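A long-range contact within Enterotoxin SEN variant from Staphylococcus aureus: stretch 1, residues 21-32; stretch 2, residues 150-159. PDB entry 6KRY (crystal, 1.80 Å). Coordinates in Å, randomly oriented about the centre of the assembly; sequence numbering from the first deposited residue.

Stretch 1 21-32: LTSYYTDITWQL
Stretch 2 150-159: DTKVRFKLEN

Two stretches whose touching residues are at least 120 apart in sequence pack through side chains and bridging waters, with no direct hydrogen bond between them, and bury 549 Å² in all. Stretch 1 enters in a helix that began before Leu-21, forms a 3-10 segment at 28-30 and becomes a strand at Gln-31. Stretch 2 is helical throughout. The helix axes approach to 9.0 Å, their N-to-C directions 108° apart, and the closest CA pair is Tyr-25 CA and Phe-155 CA, 5.0 Å apart.

Tyr-25 gives up the most surface. Its phi/psi of -113/6 departs from helical values, and its side chain (chi1 m, -73°; chi2 -66°) leaves sideways and runs along the second helix. Tyr-25 CE1 lies 3.6 Å from Arg-154 CB, an oblique approach to the ring, while CB of Tyr-25 sits 3.9 Å from CB of Glu-158. The hydroxyl stays hydrated despite burial: water 1 lies 2.7 Å from Tyr-25 OH and donates to Thr-151 OG1 at 2.8 Å. Water 2 donates to two backbone carbonyls, Tyr-25 O at 2.7 Å and Phe-155 O at 2.8 Å, linking the two stretches where their CA atoms are nearest.

Phe-155 answers from stretch 2. Its chi1 is t (-170°) and chi2 81°; CA-to-CB points sideways, but the ring end comes nearer, into the bend of stretch 1. Phe-155 CD1 is 3.3 Å from Tyr-25 O and 3.2 Å from Gln-31 NE2, Phe-155 CE1 is 3.5 Å from Thr-26 O, and Phe-155 CZ is 3.2 Å from Ile-28 CG2, the apolar contact of the set. Ile-28 (chi1 p, 39°; chi2 p, 46°) leads its far end away, leaving the CG2 methyl against the ring.

Gln-31 (m, t, chi3 64°) points toward the helix; its extended chain carries the amide to Phe-155 and sets Gln-31 OE1 3.5 Å from Thr-151 CG2. Thr-151 (m) thus offers a methyl to the glutamine and a hydroxyl to water 1.

Glu-158 (t, p, chi3 -148°) points toward stretch 1. Glu-158 CG is 3.5 Å from Tyr-25 O and 3.7 Å from Thr-26 OG1, so aliphatic carbon does the packing there. Thr-26 (m) donates from OG1 to Thr-22 O at 2.7 Å; water 3 donates to Thr-26 OG1 at 2.7 Å and Glu-158 OE1 at 3.2 Å.

The CA-to-CB bond of Arg-154 (m, t, t) points toward stretch 1, and Arg-154 NE forms a salt bridge to Asp-150 OD1 at 2.8 Å, pairing its buried charge one turn back.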

# COMPACT_ATOMS: atom_id res chain seq x y z
N LEU A 21 -6.64 -6.71 -9.99
CA LEU A 21 -6.61 -6.38 -8.55
C LEU A 21 -6.52 -7.66 -7.70
O LEU A 21 -5.81 -7.69 -6.69
CB LEU A 21 -7.83 -5.52 -8.18
CG LEU A 21 -7.77 -4.10 -8.72
CD1 LEU A 21 -9.10 -3.40 -8.52
CD2 LEU A 21 -6.69 -3.30 -8.01
N THR A 22 -7.23 -8.70 -8.11
CA THR A 22 -7.18 -9.96 -7.40
C THR A 22 -5.73 -10.48 -7.32
O THR A 22 -5.31 -10.98 -6.26
CB THR A 22 -8.08 -11.01 -8.07
OG1 THR A 22 -9.45 -10.58 -8.07
CG2 THR A 22 -8.03 -12.34 -7.38
N SER A 23 -5.01 -10.44 -8.44
CA SER A 23 -3.60 -10.88 -8.48
C SER A 23 -2.77 -10.07 -7.48
O SER A 23 -2.01 -10.60 -6.68
CB SER A 23 -3.07 -10.73 -9.87
OG SER A 23 -1.68 -10.96 -9.85
N TYR A 24 -2.95 -8.75 -7.49
CA TYR A 24 -2.20 -7.85 -6.60
C TYR A 24 -2.43 -8.14 -5.11
O TYR A 24 -1.52 -7.90 -4.28
CB TYR A 24 -2.54 -6.40 -6.92
CG TYR A 24 -1.48 -5.74 -7.76
CD1 TYR A 24 -0.23 -5.50 -7.23
CD2 TYR A 24 -1.71 -5.43 -9.08
CE1 TYR A 24 0.76 -4.89 -8.00
CE2 TYR A 24 -0.74 -4.82 -9.86
CZ TYR A 24 0.51 -4.59 -9.33
OH TYR A 24 1.47 -3.99 -10.12
N TYR A 25 -3.61 -8.67 -4.74
CA TYR A 25 -3.98 -8.84 -3.36
C TYR A 25 -4.06 -10.33 -3.00
O TYR A 25 -4.42 -10.62 -1.87
CB TYR A 25 -5.25 -8.07 -3.01
CG TYR A 25 -5.03 -6.59 -2.94
CD1 TYR A 25 -4.21 -6.05 -1.95
CD2 TYR A 25 -5.45 -5.74 -3.95
CE1 TYR A 25 -3.92 -4.69 -1.92
CE2 TYR A 25 -5.17 -4.39 -3.94
CZ TYR A 25 -4.40 -3.87 -2.92
OH TYR A 25 -4.13 -2.53 -2.89
N THR A 26 -3.68 -11.22 -3.93
CA THR A 26 -3.57 -12.66 -3.66
C THR A 26 -2.11 -13.12 -3.61
O THR A 26 -1.78 -14.00 -2.82
CB THR A 26 -4.33 -13.46 -4.73
OG1 THR A 26 -5.70 -13.08 -4.61
CG2 THR A 26 -4.18 -14.96 -4.56
N ASP A 27 -1.26 -12.64 -4.52
CA ASP A 27 0.13 -13.18 -4.66
C ASP A 27 1.06 -12.31 -3.82
O ASP A 27 1.20 -11.13 -4.16
CB ASP A 27 0.60 -13.13 -6.11
CG ASP A 27 -0.25 -13.94 -7.08
OD1 ASP A 27 -0.62 -15.09 -6.71
OD2 ASP A 27 -0.56 -13.43 -8.18
N ILE A 28 1.62 -12.87 -2.73
CA ILE A 28 2.46 -12.06 -1.78
C ILE A 28 3.69 -11.49 -2.48
O ILE A 28 4.27 -10.53 -1.96
CB ILE A 28 2.93 -12.78 -0.50
CG1 ILE A 28 3.35 -14.24 -0.69
CG2 ILE A 28 1.88 -12.64 0.59
CD1 ILE A 28 4.24 -14.49 -1.86
N THR A 29 4.07 -12.03 -3.65
CA THR A 29 5.26 -11.58 -4.37
C THR A 29 5.14 -10.11 -4.82
O THR A 29 6.15 -9.48 -5.05
CB THR A 29 5.62 -12.50 -5.54
OG1 THR A 29 4.47 -12.58 -6.38
CG2 THR A 29 6.03 -13.88 -5.09
N TRP A 30 3.93 -9.56 -4.92
CA TRP A 30 3.79 -8.14 -5.29
C TRP A 30 4.20 -7.19 -4.15
O TRP A 30 4.26 -6.00 -4.40
CB TRP A 30 2.34 -7.82 -5.68
CG TRP A 30 1.91 -8.40 -6.98
CD1 TRP A 30 1.00 -9.40 -7.16
CD2 TRP A 30 2.42 -8.07 -8.28
NE1 TRP A 30 0.89 -9.69 -8.49
CE2 TRP A 30 1.74 -8.88 -9.20
CE3 TRP A 30 3.36 -7.14 -8.74
CZ2 TRP A 30 1.98 -8.80 -10.57
CZ3 TRP A 30 3.61 -7.06 -10.09
CH2 TRP A 30 2.92 -7.89 -10.99
N GLN A 31 4.36 -7.69 -2.92
CA GLN A 31 4.69 -6.88 -1.75
C GLN A 31 6.21 -6.82 -1.61
O GLN A 31 6.84 -7.81 -1.30
CB GLN A 31 4.07 -7.44 -0.47
CG GLN A 31 2.55 -7.37 -0.50
CD GLN A 31 1.77 -7.82 0.72
OE1 GLN A 31 1.88 -7.22 1.79
NE2 GLN A 31 0.86 -8.77 0.54
N LEU A 32 6.76 -5.64 -1.87
CA LEU A 32 8.15 -5.31 -1.67
C LEU A 32 8.33 -4.91 -0.20
O LEU A 32 7.50 -4.20 0.36
CB LEU A 32 8.45 -4.17 -2.66
CG LEU A 32 9.88 -3.73 -2.88
CD1 LEU A 32 10.31 -2.80 -1.75
CD2 LEU A 32 10.82 -4.90 -3.02
N ASP A 150 -2.41 -0.48 4.95
CA ASP A 150 -3.50 -0.71 4.01
C ASP A 150 -3.28 -2.02 3.25
O ASP A 150 -4.17 -2.86 3.13
CB ASP A 150 -3.64 0.48 3.06
CG ASP A 150 -4.92 0.57 2.27
OD1 ASP A 150 -5.91 -0.10 2.65
OD2 ASP A 150 -4.91 1.35 1.28
N THR A 151 -2.07 -2.22 2.74
CA THR A 151 -1.78 -3.37 1.95
C THR A 151 -1.92 -4.65 2.79
O THR A 151 -2.52 -5.61 2.33
CB THR A 151 -0.37 -3.31 1.35
OG1 THR A 151 -0.31 -2.16 0.50
CG2 THR A 151 -0.06 -4.55 0.55
N LYS A 152 -1.35 -4.65 4.01
CA LYS A 152 -1.44 -5.80 4.89
C LYS A 152 -2.89 -6.15 5.25
O LYS A 152 -3.31 -7.33 5.20
CB LYS A 152 -0.60 -5.54 6.14
CG LYS A 152 0.89 -5.66 5.91
CD LYS A 152 1.71 -5.37 7.12
CE LYS A 152 3.15 -5.76 6.86
NZ LYS A 152 4.09 -5.20 7.86
N VAL A 153 -3.72 -5.13 5.50
CA VAL A 153 -5.16 -5.35 5.71
C VAL A 153 -5.84 -5.90 4.44
O VAL A 153 -6.61 -6.89 4.52
CB VAL A 153 -5.85 -4.06 6.17
CG1 VAL A 153 -7.36 -4.19 6.26
CG2 VAL A 153 -5.34 -3.66 7.52
N ARG A 154 -5.62 -5.26 3.29
CA ARG A 154 -6.29 -5.64 2.08
C ARG A 154 -5.95 -7.08 1.70
O ARG A 154 -6.85 -7.84 1.26
CB ARG A 154 -6.00 -4.64 0.96
CG ARG A 154 -6.72 -3.32 1.14
CD ARG A 154 -6.61 -2.45 -0.09
NE ARG A 154 -6.92 -1.06 0.24
CZ ARG A 154 -7.39 -0.17 -0.61
NH1 ARG A 154 -7.94 -0.56 -1.75
NH2 ARG A 154 -7.31 1.10 -0.28
N PHE A 155 -4.69 -7.49 1.91
CA PHE A 155 -4.27 -8.84 1.62
C PHE A 155 -5.13 -9.83 2.45
O PHE A 155 -5.62 -10.84 1.95
CB PHE A 155 -2.78 -8.96 1.93
CG PHE A 155 -2.21 -10.25 1.44
CD1 PHE A 155 -1.86 -10.39 0.12
CD2 PHE A 155 -2.14 -11.36 2.29
CE1 PHE A 155 -1.39 -11.61 -0.35
CE2 PHE A 155 -1.63 -12.57 1.84
CZ PHE A 155 -1.28 -12.70 0.51
N LYS A 156 -5.30 -9.52 3.73
CA LYS A 156 -6.09 -10.38 4.62
C LYS A 156 -7.57 -10.34 4.24
O LYS A 156 -8.27 -11.38 4.21
CB LYS A 156 -5.87 -9.93 6.05
CG LYS A 156 -4.62 -10.49 6.70
CD LYS A 156 -4.97 -11.30 7.94
CE LYS A 156 -6.13 -12.24 7.69
NZ LYS A 156 -6.00 -13.49 8.47
N LEU A 157 -8.08 -9.17 3.87
CA LEU A 157 -9.47 -9.11 3.46
C LEU A 157 -9.69 -9.91 2.16
O LEU A 157 -10.80 -10.48 1.95
CB LEU A 157 -9.94 -7.67 3.25
CG LEU A 157 -9.99 -6.77 4.47
CD1 LEU A 157 -10.37 -5.35 4.07
CD2 LEU A 157 -10.94 -7.30 5.53
N GLU A 158 -8.72 -9.88 1.26
CA GLU A 158 -8.89 -10.61 -0.02
C GLU A 158 -8.97 -12.10 0.34
O GLU A 158 -9.78 -12.82 -0.22
CB GLU A 158 -7.78 -10.30 -1.01
CG GLU A 158 -7.82 -11.13 -2.29
CD GLU A 158 -9.13 -11.05 -3.07
OE1 GLU A 158 -9.51 -12.08 -3.72
OE2 GLU A 158 -9.74 -9.97 -3.03
N ASN A 159 -8.13 -12.54 1.28
CA ASN A 159 -8.07 -13.95 1.64
C ASN A 159 -9.41 -14.37 2.30
O ASN A 159 -9.95 -15.41 1.94
CB ASN A 159 -6.88 -14.27 2.54
CG ASN A 159 -6.88 -15.73 2.96
OD1 ASN A 159 -7.40 -16.04 4.01
ND2 ASN A 159 -6.39 -16.62 2.11
O HOH W 1 -2.82 -1.65 -0.71
O HOH W 2 -4.84 -12.62 -0.06
O HOH W 3 -7.89 -14.67 -4.55